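4'-phospho-dehydrooxetanocin synthase (Bacillus megaterium, PDB 5UL3) catalyses the cobalamin- and S-adenosylmethionine-dependent radical ring contraction of dAMP to an oxetane aldehyde, a step in the biosynthesis of oxetanocin A. Local coordinates at residues T373-I378 with L417-Y422; D380-L385 with A424-D429. All blocks are in the same frame, centred on the assembly; numbering follows the deposited sequence.

Overall arrangement
Contacts 1 and 2 are two places along one interface, that between helices 374-386 and 410-426 of the partial triose phosphate isomerase barrel in the AdoMet radical domain. Their centres lie about 10 Å apart. Both contacts are buried and apolar, and both lie away from the known cofactor and substrate sites. Their chemistry differs: in contact 1 a long methionine reaches over to the N-terminal turns of helix 374-386, and a weak water-mediated link runs alongside between exposed Q376 and partly exposed K418. Contact 2, near the C-terminal ends of both helices, rests on a single alanine methyl. Y422, on contact 1, reaches toward C382 and E383 of contact 2.

Contact 1 (T373-I378 with L417-Y422); sequences TEAQRI and LKMWHY
M419 reaches from helix 410-426 to A375 and I378 at the start of helix 374-386. Each is the helix of a beta-alpha-beta crossover between successive parallel strands of the partial triose phosphate isomerase barrel, and the two run side by side in the same direction. A375 and M419 are the closest pair along the backbones, their CA atoms 6.0 Å apart.

CG of M419 stands anti to the backbone N (chi1 -176°), which sends the chain out toward the neighbouring helix. There CG of M419 lies 3.6 Å from the carbonyl O of A375 and 3.7 Å from CB of I378. The chain then bends at its next two torsions, laying SD against both residues: SD of M419 is 3.9 Å from CB of A375 and 3.9 Å from CG1 of I378. The isoleucine side chain lies aslant to the methionine and presents its branch point, with CG2 also packed on CG of M419. Beyond the branch, the end of I378 leads away from helix 410-426.

Alongside this apolar patch, K418 and Q376 share a water. K418 is extended through all four torsions, and its NZ gives a hydrogen bond of 2.6 Å to the water; the water's own bond to OE1 of Q376 is weak. NE2 of the same amide is bonded to D380 OD1, one turn further along its helix, so the amide has partners at both ends. On the inner side, NE1 of W420 hydrogen-bonds to S402 O, and the planes of the W420 and F396 rings lie at about 35°. One face of that indole takes the bent end of the methionine: CE of M419 sits 3.4 Å above the plane of the W420 ring, displaced toward the rim.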
loop_
_atom_site.group_PDB
_atom_site.type_symbol
_atom_site.label_atom_id
_atom_site.label_comp_id
_atom_site.label_asym_id
_atom_site.label_seq_id
_atom_site.Cartn_x
_atom_site.Cartn_y
_atom_site.Cartn_z
ATOM N N THR A 373 -12.463 9.215 -20.284
ATOM C CA THR A 373 -11.132 9.365 -20.857
ATOM C C THR A 373 -10.040 8.749 -19.981
ATOM O O THR A 373 -8.860 9.061 -20.181
ATOM C CB THR A 373 -10.811 10.845 -21.097
ATOM O OG1 THR A 373 -10.853 11.553 -19.850
ATOM C CG2 THR A 373 -11.806 11.477 -22.073
ATOM N N GLU A 374 -10.412 7.909 -19.012
ATOM C CA GLU A 374 -9.416 7.365 -18.081
ATOM C C GLU A 374 -8.325 6.591 -18.812
ATOM O O GLU A 374 -7.142 6.674 -18.447
ATOM C CB GLU A 374 -10.102 6.482 -17.026
ATOM C CG GLU A 374 -10.978 5.349 -17.574
ATOM C CD GLU A 374 -12.449 5.750 -17.681
ATOM O OE1 GLU A 374 -13.328 4.863 -17.626
ATOM O OE2 GLU A 374 -12.727 6.962 -17.790
ATOM N N ALA A 375 -8.694 5.829 -19.849
ATOM C CA ALA A 375 -7.682 5.064 -20.574
ATOM C C ALA A 375 -6.701 5.980 -21.296
ATOM O O ALA A 375 -5.499 5.683 -21.350
ATOM C CB ALA A 375 -8.338 4.093 -21.554
ATOM N N GLN A 376 -7.182 7.111 -21.844
ATOM C CA GLN A 376 -6.265 8.025 -22.515
ATOM C C GLN A 376 -5.331 8.702 -21.519
ATOM O O GLN A 376 -4.180 8.994 -21.851
ATOM C CB GLN A 376 -7.040 9.071 -23.324
ATOM C CG GLN A 376 -6.132 9.916 -24.222
ATOM C CD GLN A 376 -5.370 9.061 -25.224
ATOM O OE1 GLN A 376 -5.947 8.183 -25.868
ATOM N NE2 GLN A 376 -4.067 9.295 -25.343
ATOM N N ARG A 377 -5.804 8.953 -20.298
ATOM C CA ARG A 377 -4.918 9.477 -19.267
ATOM C C ARG A 377 -3.764 8.512 -18.989
ATOM O O ARG A 377 -2.610 8.937 -18.845
ATOM C CB ARG A 377 -5.717 9.744 -17.994
ATOM C CG ARG A 377 -4.862 10.085 -16.797
ATOM C CD ARG A 377 -5.696 10.519 -15.611
ATOM N NE ARG A 377 -4.888 10.673 -14.405
ATOM C CZ ARG A 377 -4.472 9.659 -13.647
ATOM N NH1 ARG A 377 -4.778 8.399 -13.974
ATOM N NH2 ARG A 377 -3.752 9.900 -12.554
ATOM N N ILE A 378 -4.059 7.216 -18.889
ATOM C CA ILE A 378 -2.991 6.246 -18.637
ATOM C C ILE A 378 -2.022 6.210 -19.816
ATOM O O ILE A 378 -0.797 6.186 -19.636
ATOM C CB ILE A 378 -3.592 4.856 -18.342
ATOM C CG1 ILE A 378 -4.494 4.892 -17.095
ATOM C CG2 ILE A 378 -2.470 3.798 -18.187
ATOM C CD1 ILE A 378 -3.800 5.332 -15.802
ATOM N N LEU A 417 -7.336 -2.883 -24.067
ATOM C CA LEU A 417 -6.157 -3.703 -24.348
ATOM C C LEU A 417 -4.995 -2.842 -24.832
ATOM O O LEU A 417 -3.847 -3.043 -24.415
ATOM C CB LEU A 417 -6.499 -4.781 -25.378
ATOM C CG LEU A 417 -5.337 -5.693 -25.763
ATOM C CD1 LEU A 417 -4.883 -6.501 -24.556
ATOM C CD2 LEU A 417 -5.769 -6.608 -26.909
ATOM N N LYS A 418 -5.278 -1.859 -25.695
ATOM C CA LYS A 418 -4.229 -0.925 -26.105
ATOM C C LYS A 418 -3.614 -0.211 -24.903
ATOM O O LYS A 418 -2.387 -0.075 -24.809
ATOM C CB LYS A 418 -4.786 0.095 -27.100
ATOM C CG LYS A 418 -3.790 1.199 -27.435
ATOM C CD LYS A 418 -4.332 2.161 -28.516
ATOM C CE LYS A 418 -3.297 3.246 -28.828
ATOM N NZ LYS A 418 -3.870 4.397 -29.606
ATOM N N MET A 419 -4.449 0.248 -23.971
ATOM C CA MET A 419 -3.941 0.925 -22.779
ATOM C C MET A 419 -3.041 0.003 -21.965
ATOM O O MET A 419 -1.952 0.400 -21.523
ATOM C CB MET A 419 -5.111 1.424 -21.917
ATOM C CG MET A 419 -4.683 2.246 -20.685
ATOM S SD MET A 419 -5.874 2.030 -19.334
ATOM C CE MET A 419 -5.511 0.336 -18.905
ATOM N N TRP A 420 -3.483 -1.237 -21.745
ATOM C CA TRP A 420 -2.649 -2.176 -21.004
ATOM C C TRP A 420 -1.336 -2.450 -21.731
ATOM O O TRP A 420 -0.291 -2.636 -21.089
ATOM C CB TRP A 420 -3.429 -3.470 -20.758
ATOM C CG TRP A 420 -4.330 -3.374 -19.566
ATOM C CD1 TRP A 420 -5.676 -3.043 -19.553
ATOM C CD2 TRP A 420 -3.953 -3.571 -18.198
ATOM N NE1 TRP A 420 -6.145 -3.042 -18.258
ATOM C CE2 TRP A 420 -5.110 -3.364 -17.409
ATOM C CE3 TRP A 420 -2.748 -3.910 -17.560
ATOM C CZ2 TRP A 420 -5.095 -3.491 -16.019
ATOM C CZ3 TRP A 420 -2.739 -4.026 -16.178
ATOM C CH2 TRP A 420 -3.908 -3.818 -15.422
ATOM N N HIS A 421 -1.364 -2.473 -23.064
ATOM C CA HIS A 421 -0.122 -2.639 -23.814
ATOM C C HIS A 421 0.819 -1.476 -23.554
ATOM O O HIS A 421 2.018 -1.681 -23.328
ATOM C CB HIS A 421 -0.408 -2.771 -25.310
ATOM C CG HIS A 421 0.817 -3.020 -26.139
ATOM N ND1 HIS A 421 1.060 -2.357 -27.323
ATOM C CD2 HIS A 421 1.863 -3.862 -25.958
ATOM C CE1 HIS A 421 2.206 -2.774 -27.832
ATOM N NE2 HIS A 421 2.711 -3.691 -27.028
ATOM N N TYR A 422 0.292 -0.246 -23.567
ATOM C CA TYR A 422 1.115 0.912 -23.230
ATOM C C TYR A 422 1.685 0.789 -21.825
ATOM O O TYR A 422 2.830 1.191 -21.583
ATOM C CB TYR A 422 0.310 2.208 -23.359
ATOM C CG TYR A 422 0.438 2.846 -24.730
ATOM C CD1 TYR A 422 -0.375 2.451 -25.771
ATOM C CD2 TYR A 422 1.406 3.805 -24.986
ATOM C CE1 TYR A 422 -0.256 3.012 -27.028
ATOM C CE2 TYR A 422 1.539 4.379 -26.245
ATOM C CZ TYR A 422 0.697 3.974 -27.259
ATOM O OH TYR A 422 0.800 4.523 -28.515
HETATM O O HOH W 1 -5.591 5.526 -27.940
#

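Contact 2 (D380-L385 with A424-D429); sequences DICEGL and ALAGAD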
loop_
_atom_site.group_PDB
_atom_site.type_symbol
_atom_site.label_atom_id
_atom_site.label_comp_id
_atom_site.label_asym_id
_atom_site.label_seq_id
_atom_site.Cartn_x
_atom_site.Cartn_y
_atom_site.Cartn_z
ATOM N N ASP A 380 -1.317 8.570 -21.874
ATOM C CA ASP A 380 -0.487 9.779 -21.806
ATOM C C ASP A 380 0.622 9.667 -20.750
ATOM O O ASP A 380 1.755 10.115 -20.976
ATOM C CB ASP A 380 -1.364 11.006 -21.518
ATOM C CG ASP A 380 -2.276 11.368 -22.691
ATOM O OD1 ASP A 380 -2.187 10.701 -23.742
ATOM O OD2 ASP A 380 -3.088 12.312 -22.557
ATOM N N ILE A 381 0.312 9.109 -19.574
ATOM C CA ILE A 381 1.362 8.875 -18.580
ATOM C C ILE A 381 2.422 7.930 -19.144
ATOM O O ILE A 381 3.634 8.183 -19.036
ATOM C CB ILE A 381 0.747 8.339 -17.275
ATOM C CG1 ILE A 381 -0.109 9.423 -16.612
ATOM C CG2 ILE A 381 1.862 7.853 -16.303
ATOM C CD1 ILE A 381 -1.062 8.896 -15.541
ATOM N N CYS A 382 1.978 6.845 -19.784
ATOM C CA CYS A 382 2.906 5.886 -20.369
ATOM C C CYS A 382 3.762 6.537 -21.446
ATOM O O CYS A 382 4.966 6.274 -21.527
ATOM C CB CYS A 382 2.140 4.699 -20.943
ATOM S SG CYS A 382 1.418 3.640 -19.672
ATOM N N GLU A 383 3.155 7.382 -22.287
ATOM C CA GLU A 383 3.925 8.081 -23.311
ATOM C C GLU A 383 4.976 8.978 -22.678
ATOM O O GLU A 383 6.093 9.085 -23.188
ATOM C CB GLU A 383 2.999 8.898 -24.216
ATOM C CG GLU A 383 2.237 8.038 -25.219
ATOM C CD GLU A 383 1.425 8.849 -26.227
ATOM O OE1 GLU A 383 0.909 9.935 -25.877
ATOM O OE2 GLU A 383 1.309 8.390 -27.380
ATOM N N GLY A 384 4.635 9.612 -21.553
ATOM C CA GLY A 384 5.613 10.411 -20.833
ATOM C C GLY A 384 6.765 9.585 -20.288
ATOM O O GLY A 384 7.924 10.001 -20.354
ATOM N N LEU A 385 6.462 8.407 -19.734
ATOM C CA LEU A 385 7.515 7.526 -19.236
ATOM C C LEU A 385 8.410 7.051 -20.370
ATOM O O LEU A 385 9.624 6.884 -20.192
ATOM C CB LEU A 385 6.896 6.327 -18.506
ATOM C CG LEU A 385 6.253 6.650 -17.154
ATOM C CD1 LEU A 385 5.599 5.411 -16.551
ATOM C CD2 LEU A 385 7.319 7.187 -16.206
ATOM N N ALA A 424 2.471 -2.028 -20.320
ATOM C CA ALA A 424 3.586 -2.966 -20.448
ATOM C C ALA A 424 4.804 -2.297 -21.081
ATOM O O ALA A 424 5.939 -2.464 -20.605
ATOM C CB ALA A 424 3.157 -4.186 -21.262
ATOM N N LEU A 425 4.591 -1.552 -22.168
ATOM C CA LEU A 425 5.701 -0.873 -22.834
ATOM C C LEU A 425 6.421 0.069 -21.884
ATOM O O LEU A 425 7.651 0.196 -21.935
ATOM C CB LEU A 425 5.202 -0.095 -24.052
ATOM C CG LEU A 425 4.700 -0.897 -25.255
ATOM C CD1 LEU A 425 4.166 0.047 -26.319
ATOM C CD2 LEU A 425 5.833 -1.737 -25.820
ATOM N N ALA A 426 5.674 0.744 -21.010
ATOM C CA ALA A 426 6.286 1.739 -20.138
ATOM C C ALA A 426 6.905 1.139 -18.880
ATOM O O ALA A 426 7.489 1.887 -18.088
ATOM C CB ALA A 426 5.251 2.794 -19.746
ATOM N N GLY A 427 6.754 -0.164 -18.646
ATOM C CA GLY A 427 7.394 -0.776 -17.499
ATOM C C GLY A 427 6.513 -1.443 -16.464
ATOM O O GLY A 427 7.018 -1.856 -15.412
ATOM N N ALA A 428 5.210 -1.567 -16.732
ATOM C CA ALA A 428 4.342 -2.304 -15.819
ATOM C C ALA A 428 4.912 -3.702 -15.606
ATOM O O ALA A 428 5.207 -4.416 -16.564
ATOM C CB ALA A 428 2.919 -2.379 -16.380
ATOM N N ASP A 429 5.091 -4.071 -14.341
ATOM C CA ASP A 429 5.868 -5.260 -13.993
ATOM C C ASP A 429 5.022 -6.278 -13.244
ATOM O O ASP A 429 4.406 -7.145 -13.872
ATOM C CB ASP A 429 7.081 -4.843 -13.164
ATOM C CG ASP A 429 8.013 -6.002 -12.863
ATOM O OD1 ASP A 429 8.007 -6.991 -13.625
ATOM O OD2 ASP A 429 8.715 -5.927 -11.847
#
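C382 and A426 meet where helices 374-386 and 410-426 bring the CA atoms of C382 and A426 to 5.4 Å, a close approach consistent with the small side chains at both positions. Starting from the cysteine, CB of C382 packs 3.8 Å from CB of A426. Its thiol is turned anti to the carbonyl carbon (chi1 -71°), and SG of C382 lies 3.9 Å from that same CB of A426. SG also packs against the carbonyl O of Y422, one turn earlier in the partner helix.

The alanine methyl points toward helix 374-386 and is shared: L385, one turn after C382, comes to CB of A426 with both its CB and its CD1, each at 4.1 Å. The methyl thus sits between C382 and L385, and all three residues are buried.

G427 is the turning point of a Schellman motif that closes helix 410-426. It has a positive phi of 120°, and of its two bonds back into the last turn one runs from G427 N to A424 O at 3.1 Å. The chain then turns toward the sheet, where G427 and D429 make backbone hydrogen bonds with F394 of strand 393-398. L385 also packs on that phenylalanine and on L342 of helix 335-351, the preceding barrel helix, so this side chain ties the helix pair to the sheet and to the helix before it.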